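Long-range contact in odorant-binding protein 1F (Rattus norvegicus, PDB 3FIQ), which probably binds a wide variety of chemical odorants in the nasal epithelium as a small secreted lipocalin: residues Ile7-Ile21 and Ala37-Leu51. Numbering follows the deposited sequence.
Sequences ISPSEVNGDWRTLYI and AYFQHMECGDECQEL. With EDO (1,2-ethanediol), chain D.
Met42 sets its methyl CE over one face of the Trp16 indole, 3.4 Å from the centroid of the five-membered ring and almost on the ring normal, a CH-pi contact; SD stands farther off above the same face. The bend at chi3 (-74°) turns CE onto the ring. At the indole edge Trp16 NE1 donates to Val12 O (2.8 Å), helping to fix the ring's rotation. His41 is met differently: Gly14 O lies over one imidazole face, toward its rim, while Asp15 OD1 reaches CD2 at the edge, carboxylate and ring 73° apart. Gly14-Asp15-Trp16 is the Gly-X-Trp signature of lipocalins, at the point where the short helix 9-12 gives way to the first strand of the beta-barrel, antiparallel to strand 38-44. Gly14 and Met42 form a hydrogen-bonded pair. Beyond it the Asn13 amide grips Cys44 twice, OD1 accepting from Cys44 N (2.8 Å) and ND2 giving a bond to Cys44 O (3.1 Å) in its own amide plane. With an alanine in place of Asn13, the N-H and carbonyl of Cys44 would probably lose both mates and the chain there be freer to move. Farther along, Thr18 OG1 donates to Ala37 O (2.7 Å) and accepts from Phe39 N (2.8 Å).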
loop_
_atom_site.group_PDB
_atom_site.type_symbol
_atom_site.label_atom_id
_atom_site.label_comp_id
_atom_site.label_asym_id
_atom_site.label_seq_id
_atom_site.Cartn_x
_atom_site.Cartn_y
_atom_site.Cartn_z
ATOM N N ILE A 7 9.701 9.875 -4.640
ATOM C CA ILE A 7 8.595 10.755 -4.266
ATOM C C ILE A 7 9.088 11.900 -3.391
ATOM O O ILE A 7 10.038 11.775 -2.595
ATOM C CB ILE A 7 7.487 9.999 -3.484
ATOM C CG1 ILE A 7 8.112 9.123 -2.418
ATOM C CG2 ILE A 7 6.681 9.232 -4.414
ATOM C CD1 ILE A 7 7.110 8.244 -1.688
ATOM N N SER A 8 8.410 13.026 -3.547
ATOM C CA SER A 8 8.758 14.220 -2.810
ATOM C C SER A 8 7.719 14.527 -1.796
ATOM O O SER A 8 6.608 14.085 -1.858
ATOM C CB SER A 8 8.879 15.384 -3.772
ATOM O OG SER A 8 7.638 15.742 -4.214
ATOM N N PRO A 9 8.065 15.301 -0.807
ATOM C CA PRO A 9 7.033 15.698 0.127
ATOM C C PRO A 9 5.822 16.350 -0.508
ATOM O O PRO A 9 4.663 16.126 -0.081
ATOM C CB PRO A 9 7.723 16.663 1.057
ATOM C CG PRO A 9 9.209 16.398 0.842
ATOM C CD PRO A 9 9.419 15.763 -0.438
ATOM N N SER A 10 6.054 17.260 -1.452
ATOM C CA SER A 10 4.945 17.922 -2.109
ATOM C C SER A 10 4.044 16.908 -2.797
ATOM O O SER A 10 2.806 17.073 -2.815
ATOM C CB SER A 10 5.483 18.872 -3.198
ATOM O OG SER A 10 6.127 19.983 -2.597
ATOM N N GLU A 11 4.616 15.856 -3.373
ATOM C CA GLU A 11 3.820 14.819 -4.035
ATOM C C GLU A 11 2.976 14.010 -3.057
ATOM O O GLU A 11 1.772 13.733 -3.286
ATOM C CB GLU A 11 4.686 13.863 -4.837
ATOM C CG GLU A 11 5.213 14.489 -6.151
ATOM C CD GLU A 11 6.312 13.724 -6.812
ATOM O OE1 GLU A 11 7.065 12.998 -6.168
ATOM O OE2 GLU A 11 6.476 13.893 -8.029
ATOM N N VAL A 12 3.589 13.655 -1.949
ATOM C CA VAL A 12 2.897 12.701 -1.080
ATOM C C VAL A 12 2.145 13.253 0.131
ATOM O O VAL A 12 1.210 12.603 0.573
ATOM C CB VAL A 12 3.805 11.570 -0.619
ATOM C CG1 VAL A 12 4.496 10.904 -1.750
ATOM C CG2 VAL A 12 4.748 12.080 0.259
ATOM N N ASN A 13 2.466 14.422 0.656
ATOM C CA ASN A 13 1.948 14.840 1.911
ATOM C C ASN A 13 0.460 15.122 1.827
ATOM O O ASN A 13 0.012 15.893 0.998
ATOM C CB ASN A 13 2.711 16.041 2.434
ATOM C CG ASN A 13 4.066 15.655 2.982
ATOM O OD1 ASN A 13 4.506 14.548 2.831
ATOM N ND2 ASN A 13 4.759 16.624 3.507
ATOM N N GLY A 14 -0.332 14.479 2.654
ATOM C CA GLY A 14 -1.763 14.699 2.637
ATOM C C GLY A 14 -2.532 13.421 2.863
ATOM O O GLY A 14 -1.912 12.394 3.170
ATOM N N ASP A 15 -3.847 13.485 2.669
ATOM C CA ASP A 15 -4.687 12.319 2.870
ATOM C C ASP A 15 -4.638 11.430 1.635
ATOM O O ASP A 15 -4.589 11.906 0.500
ATOM C CB ASP A 15 -6.113 12.802 3.075
ATOM C CG ASP A 15 -6.354 13.498 4.404
ATOM O OD1 ASP A 15 -5.595 13.388 5.363
ATOM O OD2 ASP A 15 -7.434 14.160 4.485
ATOM N N TRP A 16 -4.718 10.119 1.886
ATOM C CA TRP A 16 -4.719 9.088 0.849
ATOM C C TRP A 16 -5.624 8.006 1.339
ATOM O O TRP A 16 -5.834 7.828 2.527
ATOM C CB TRP A 16 -3.324 8.475 0.644
ATOM C CG TRP A 16 -2.349 9.393 -0.039
ATOM C CD1 TRP A 16 -1.601 10.324 0.580
ATOM C CD2 TRP A 16 -2.072 9.506 -1.437
ATOM N NE1 TRP A 16 -0.864 10.993 -0.336
ATOM C CE2 TRP A 16 -1.149 10.511 -1.590
ATOM C CE3 TRP A 16 -2.488 8.802 -2.567
ATOM C CZ2 TRP A 16 -0.607 10.875 -2.839
ATOM C CZ3 TRP A 16 -1.970 9.141 -3.776
ATOM C CH2 TRP A 16 -1.046 10.162 -3.924
ATOM N N ARG A 17 -6.153 7.244 0.405
ATOM C CA ARG A 17 -6.951 6.080 0.713
ATOM C C ARG A 17 -6.477 4.928 -0.107
ATOM O O ARG A 17 -5.764 5.073 -1.093
ATOM C CB ARG A 17 -8.435 6.316 0.315
ATOM C CG ARG A 17 -8.682 6.503 -1.194
ATOM C CD ARG A 17 -10.076 7.062 -1.529
ATOM N NE ARG A 17 -11.112 6.175 -1.098
ATOM C CZ ARG A 17 -12.398 6.462 -0.904
ATOM N NH1 ARG A 17 -12.885 7.674 -1.157
ATOM N NH2 ARG A 17 -13.218 5.501 -0.459
ATOM N N THR A 18 -6.835 3.724 0.332
ATOM C CA THR A 18 -6.496 2.523 -0.420
ATOM C C THR A 18 -7.638 2.157 -1.310
ATOM O O THR A 18 -8.770 1.905 -0.839
ATOM C CB THR A 18 -6.216 1.373 0.504
ATOM O OG1 THR A 18 -5.156 1.699 1.396
ATOM C CG2 THR A 18 -5.793 0.115 -0.296
ATOM N N LEU A 19 -7.331 2.012 -2.600
ATOM C CA LEU A 19 -8.325 1.568 -3.576
ATOM C C LEU A 19 -8.330 0.077 -3.811
ATOM O O LEU A 19 -9.393 -0.551 -3.763
ATOM C CB LEU A 19 -8.120 2.290 -4.911
ATOM C CG LEU A 19 -8.183 3.820 -4.888
ATOM C CD1 LEU A 19 -8.175 4.387 -6.307
ATOM C CD2 LEU A 19 -9.418 4.274 -4.198
ATOM N N TYR A 20 -7.140 -0.521 -4.045
ATOM C CA TYR A 20 -7.026 -1.924 -4.312
ATOM C C TYR A 20 -5.777 -2.442 -3.644
ATOM O O TYR A 20 -4.791 -1.721 -3.512
ATOM C CB TYR A 20 -6.874 -2.214 -5.820
ATOM C CG TYR A 20 -8.105 -1.897 -6.651
ATOM C CD1 TYR A 20 -9.076 -2.873 -6.846
ATOM C CD2 TYR A 20 -8.282 -0.659 -7.204
ATOM C CE1 TYR A 20 -10.237 -2.551 -7.565
ATOM C CE2 TYR A 20 -9.448 -0.337 -7.882
ATOM C CZ TYR A 20 -10.368 -1.288 -8.119
ATOM O OH TYR A 20 -11.512 -0.934 -8.815
ATOM N N ILE A 21 -5.816 -3.720 -3.234
ATOM C CA ILE A 21 -4.589 -4.410 -2.847
ATOM C C ILE A 21 -4.591 -5.764 -3.510
ATOM O O ILE A 21 -5.582 -6.457 -3.467
ATOM C CB ILE A 21 -4.499 -4.632 -1.314
ATOM C CG1 ILE A 21 -4.749 -3.380 -0.526
ATOM C CG2 ILE A 21 -3.184 -5.230 -0.934
ATOM C CD1 ILE A 21 -4.801 -3.585 0.984
ATOM N N ALA A 37 -4.564 -2.858 4.571
ATOM C CA ALA A 37 -4.374 -1.530 5.125
ATOM C C ALA A 37 -5.179 -0.519 4.364
ATOM O O ALA A 37 -5.006 -0.375 3.118
ATOM C CB ALA A 37 -2.942 -1.141 4.977
ATOM N N TYR A 38 -6.042 0.168 5.105
ATOM C CA TYR A 38 -6.894 1.256 4.557
ATOM C C TYR A 38 -6.140 2.571 4.842
ATOM O O TYR A 38 -6.153 3.081 5.975
ATOM C CB TYR A 38 -8.230 1.290 5.222
ATOM C CG TYR A 38 -9.150 0.111 4.949
ATOM C CD1 TYR A 38 -9.023 -1.095 5.660
ATOM C CD2 TYR A 38 -10.143 0.191 3.960
ATOM C CE1 TYR A 38 -9.900 -2.185 5.364
ATOM C CE2 TYR A 38 -10.987 -0.855 3.691
ATOM C CZ TYR A 38 -10.854 -2.047 4.397
ATOM O OH TYR A 38 -11.709 -3.108 4.163
ATOM N N PHE A 39 -5.418 3.075 3.834
ATOM C CA PHE A 39 -4.599 4.280 4.074
ATOM C C PHE A 39 -5.486 5.399 4.537
ATOM O O PHE A 39 -6.660 5.498 4.172
ATOM C CB PHE A 39 -3.880 4.697 2.775
ATOM C CG PHE A 39 -2.515 3.992 2.578
ATOM C CD1 PHE A 39 -2.266 2.710 3.028
ATOM C CD2 PHE A 39 -1.514 4.616 1.881
ATOM C CE1 PHE A 39 -0.999 2.085 2.839
ATOM C CE2 PHE A 39 -0.283 3.978 1.683
ATOM C CZ PHE A 39 -0.043 2.729 2.136
ATOM N N GLN A 40 -4.879 6.265 5.340
ATOM C CA GLN A 40 -5.458 7.542 5.714
ATOM C C GLN A 40 -4.603 8.735 5.342
ATOM O O GLN A 40 -5.128 9.784 4.923
ATOM C CB GLN A 40 -5.750 7.502 7.217
ATOM C CG GLN A 40 -6.465 8.767 7.721
ATOM C CD GLN A 40 -6.877 8.609 9.161
ATOM O OE1 GLN A 40 -6.163 9.039 10.087
ATOM N NE2 GLN A 40 -8.009 7.985 9.353
ATOM N N HIS A 41 -3.286 8.666 5.563
ATOM C CA HIS A 41 -2.439 9.848 5.415
ATOM C C HIS A 41 -1.016 9.455 5.223
ATOM O O HIS A 41 -0.583 8.422 5.748
ATOM C CB HIS A 41 -2.561 10.710 6.711
ATOM C CG HIS A 41 -2.039 12.112 6.608
ATOM N ND1 HIS A 41 -0.723 12.426 6.894
ATOM C CD2 HIS A 41 -2.633 13.285 6.210
ATOM C CE1 HIS A 41 -0.539 13.731 6.685
ATOM N NE2 HIS A 41 -1.673 14.272 6.315
ATOM N N MET A 42 -0.273 10.279 4.478
ATOM C CA MET A 42 1.182 10.135 4.333
ATOM C C MET A 42 1.854 11.432 4.577
ATOM O O MET A 42 1.339 12.535 4.229
ATOM C CB MET A 42 1.521 9.617 2.950
ATOM C CG MET A 42 0.995 8.246 2.664
ATOM S SD MET A 42 1.798 7.328 1.309
ATOM C CE MET A 42 1.138 8.184 -0.093
ATOM N N GLU A 43 3.057 11.364 5.176
ATOM C CA GLU A 43 3.803 12.578 5.388
ATOM C C GLU A 43 5.290 12.312 5.387
ATOM O O GLU A 43 5.744 11.432 6.102
ATOM C CB GLU A 43 3.415 13.210 6.710
ATOM C CG GLU A 43 4.141 14.454 7.061
ATOM C CD GLU A 43 3.930 14.842 8.526
ATOM O OE1 GLU A 43 3.270 14.098 9.299
ATOM O OE2 GLU A 43 4.484 15.870 8.909
ATOM N N CYS A 44 6.077 13.036 4.593
ATOM C CA CYS A 44 7.511 12.972 4.770
ATOM C C CYS A 44 8.121 14.354 4.733
ATOM O O CYS A 44 7.437 15.329 4.386
ATOM C CB CYS A 44 8.202 12.073 3.760
ATOM S SG CYS A 44 7.699 12.344 1.978
ATOM N N GLY A 45 9.421 14.425 5.043
ATOM C CA GLY A 45 10.149 15.672 5.085
ATOM C C GLY A 45 11.242 15.673 4.066
ATOM O O GLY A 45 11.200 14.934 3.110
ATOM N N ASP A 46 12.207 16.547 4.260
ATOM C CA ASP A 46 13.380 16.617 3.421
ATOM C C ASP A 46 13.688 15.275 2.747
ATOM O O ASP A 46 13.920 14.224 3.441
ATOM C CB ASP A 46 14.556 17.049 4.301
ATOM C CG ASP A 46 14.258 18.336 5.085
ATOM O OD1 ASP A 46 14.100 19.397 4.427
ATOM O OD2 ASP A 46 14.186 18.292 6.343
ATOM N N GLU A 47 13.664 15.336 1.411
ATOM C CA GLU A 47 14.064 14.245 0.551
ATOM C C GLU A 47 13.160 13.020 0.721
ATOM O O GLU A 47 13.427 11.993 0.131
ATOM C CB GLU A 47 15.517 13.818 0.839
ATOM C CG GLU A 47 16.579 14.946 0.841
ATOM C CD GLU A 47 16.529 15.757 -0.426
ATOM O OE1 GLU A 47 16.527 15.144 -1.524
ATOM O OE2 GLU A 47 16.461 17.006 -0.320
ATOM N N CYS A 48 12.098 13.138 1.512
ATOM C CA CYS A 48 11.234 11.994 1.861
ATOM C C CYS A 48 12.035 10.817 2.422
ATOM O O CYS A 48 11.739 9.633 2.121
ATOM C CB CYS A 48 10.463 11.528 0.631
ATOM S SG CYS A 48 8.809 10.931 1.008
ATOM N N GLN A 49 12.996 11.128 3.275
ATOM C CA GLN A 49 13.840 10.096 3.910
ATOM C C GLN A 49 12.979 9.287 4.914
ATOM O O GLN A 49 13.146 8.081 5.073
ATOM C CB GLN A 49 15.064 10.696 4.608
ATOM C CG GLN A 49 15.822 9.742 5.570
ATOM C CD GLN A 49 16.421 8.549 4.864
ATOM O OE1 GLN A 49 17.032 8.728 3.774
ATOM N NE2 GLN A 49 16.241 7.297 5.451
ATOM N N GLU A 50 12.065 9.968 5.562
ATOM C CA GLU A 50 11.300 9.404 6.651
ATOM C C GLU A 50 9.846 9.548 6.288
ATOM O O GLU A 50 9.316 10.657 6.372
ATOM C CB GLU A 50 11.677 10.101 7.982
ATOM C CG GLU A 50 11.294 9.400 9.228
ATOM C CD GLU A 50 12.083 9.892 10.503
ATOM O OE1 GLU A 50 13.306 9.568 10.776
ATOM O OE2 GLU A 50 11.441 10.625 11.213
ATOM N N LEU A 51 9.187 8.457 5.913
ATOM C CA LEU A 51 7.798 8.496 5.397
ATOM C C LEU A 51 6.864 7.896 6.398
ATOM O O LEU A 51 6.822 6.673 6.610
ATOM C CB LEU A 51 7.727 7.706 4.064
ATOM C CG LEU A 51 6.354 7.514 3.421
ATOM C CD1 LEU A 51 5.670 8.804 3.115
ATOM C CD2 LEU A 51 6.552 6.768 2.099
HETATM C C1 EDO D . 1.831 18.285 -5.711
HETATM O O1 EDO D . 0.871 17.616 -4.869
HETATM C C2 EDO D . 1.905 17.638 -7.074
HETATM O O2 EDO D . 1.638 16.224 -7.052
HETATM O O HOH W 1 12.751 11.014 -2.847
HETATM O O HOH W 2 -8.292 3.652 2.795
#